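Local coordinates for protein luciferase-like monooxygenase (Streptomyces bottropensis, PDB 4US5) that probably acts as a flavin-dependent monooxygenase of the bacterial luciferase family, inserting oxygen into an organic substrate, at residues H247-S251 and Q252-R256. Residues are numbered along the deposited sequence; the frame is centred on the assembly and turned at random.
Sequences HRRMS and QGDVR
Arg249 O is gripped by two amides beyond the last turn of helix 233-251: Asp254 N at 2.9 Å and Gln252 N at 3.0 Å, reaching it from opposite faces of the carbonyl plane. With Gly253 N donating to Met250 O at 3.1 Å, this makes a Schellman motif; Gly253, at a phi of 75°, is its C' residue and turns the chain back along the helix. That reversal brings the side chains of Asp254 and Arg256 up to that of Arg249, which Arg256 crosses at about a right angle. A chi1 of 177° swings the Asp254 carboxylate away from its own backbone N to meet Arg256 side-on, Arg256 NE to Asp254 OD1 and Arg256 NH2 to Asp254 OD2, each 2.9 Å and on a syn lone pair. The guanidinium of Arg249 lies flat over that of Arg256, centres 3.5 Å apart and planes 18° apart, while water 1 sits at its edge, accepting from Arg249 NH1. Arg249 NE lies 4.0 Å from Asp254 OD2, a long salt bridge that is purely electrostatic, since the oxygen stands well out of the guanidinium plane. With Arg249 cut back to an alanine here, the Arg256 guanidinium would probably be held less firmly, its stacking partner gone. The selenium of Met250, a selenomethionine, touches Val255 CG2. The Asp254 carboxylate probably balances part of the stacked pair's positive charge, and the network joins loop to helix end at the protein surface.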
# COMPACT_ATOMS: atom_id res chain seq x y z
N HIS B 247 -23.42 -18.39 8.79
CA HIS B 247 -23.30 -19.66 8.08
C HIS B 247 -24.62 -20.21 7.54
O HIS B 247 -24.65 -20.77 6.47
CB HIS B 247 -22.64 -20.74 8.94
CG HIS B 247 -21.17 -20.81 8.76
ND1 HIS B 247 -20.32 -19.93 9.38
CD2 HIS B 247 -20.40 -21.61 7.99
CE1 HIS B 247 -19.08 -20.19 9.01
NE2 HIS B 247 -19.10 -21.23 8.20
N ARG B 248 -25.68 -20.10 8.33
CA ARG B 248 -27.02 -20.53 7.87
C ARG B 248 -27.34 -19.79 6.59
O ARG B 248 -27.77 -20.39 5.59
CB ARG B 248 -28.10 -20.24 8.93
CG ARG B 248 -29.52 -20.38 8.39
CD ARG B 248 -30.57 -20.06 9.43
NE ARG B 248 -30.75 -21.14 10.40
CZ ARG B 248 -31.63 -21.11 11.39
NH1 ARG B 248 -32.43 -20.07 11.56
NH2 ARG B 248 -31.73 -22.14 12.21
N ARG B 249 -27.12 -18.48 6.62
CA ARG B 249 -27.50 -17.63 5.51
C ARG B 249 -26.67 -17.93 4.28
O ARG B 249 -27.20 -18.06 3.20
CB ARG B 249 -27.33 -16.16 5.90
CG ARG B 249 -28.41 -15.64 6.82
CD ARG B 249 -28.12 -14.18 7.12
NE ARG B 249 -29.14 -13.53 7.90
CZ ARG B 249 -29.08 -12.25 8.25
NH1 ARG B 249 -27.98 -11.52 7.96
NH2 ARG B 249 -30.05 -11.71 8.94
N MSE B 250 -25.37 -18.09 4.47
CA MSE B 250 -24.50 -18.40 3.33
C MSE B 250 -24.87 -19.74 2.72
O MSE B 250 -24.81 -19.90 1.50
CB MSE B 250 -23.03 -18.39 3.72
CG MSE B 250 -22.53 -17.00 4.15
SE MSE B 250 -22.40 -15.73 2.65
CE MSE B 250 -20.74 -16.40 1.77
N SER B 251 -25.27 -20.70 3.53
CA SER B 251 -25.64 -22.02 3.01
C SER B 251 -26.88 -21.94 2.12
O SER B 251 -27.12 -22.81 1.31
CB SER B 251 -25.86 -23.06 4.13
OG SER B 251 -27.06 -22.84 4.86
N GLN B 252 -27.67 -20.86 2.30
CA GLN B 252 -28.91 -20.65 1.52
C GLN B 252 -28.71 -19.64 0.38
O GLN B 252 -29.68 -19.26 -0.29
CB GLN B 252 -30.00 -20.17 2.46
CG GLN B 252 -30.36 -21.15 3.55
CD GLN B 252 -31.27 -20.56 4.58
OE1 GLN B 252 -30.88 -19.68 5.36
NE2 GLN B 252 -32.50 -21.02 4.58
N GLY B 253 -27.47 -19.21 0.15
CA GLY B 253 -27.14 -18.20 -0.86
C GLY B 253 -27.53 -16.77 -0.49
O GLY B 253 -27.63 -15.91 -1.35
N ASP B 254 -27.72 -16.54 0.81
CA ASP B 254 -28.13 -15.26 1.35
C ASP B 254 -26.85 -14.58 1.82
O ASP B 254 -26.35 -14.86 2.92
CB ASP B 254 -29.11 -15.51 2.48
CG ASP B 254 -29.58 -14.26 3.17
OD1 ASP B 254 -29.24 -13.15 2.74
OD2 ASP B 254 -30.29 -14.40 4.19
N VAL B 255 -26.35 -13.66 0.99
CA VAL B 255 -25.07 -12.98 1.23
C VAL B 255 -25.30 -11.59 1.77
O VAL B 255 -25.68 -10.68 1.04
CB VAL B 255 -24.24 -12.90 -0.08
CG1 VAL B 255 -22.88 -12.24 0.17
CG2 VAL B 255 -24.05 -14.30 -0.65
N ARG B 256 -25.07 -11.41 3.06
CA ARG B 256 -25.26 -10.13 3.71
C ARG B 256 -24.15 -9.86 4.71
O ARG B 256 -23.30 -10.72 4.97
CB ARG B 256 -26.62 -10.08 4.40
CG ARG B 256 -27.77 -9.97 3.40
CD ARG B 256 -29.09 -9.73 4.13
NE ARG B 256 -29.78 -10.93 4.56
CZ ARG B 256 -30.77 -10.99 5.46
NH1 ARG B 256 -31.21 -9.92 6.12
NH2 ARG B 256 -31.30 -12.15 5.72
O HOH W 1 -25.45 -12.36 7.10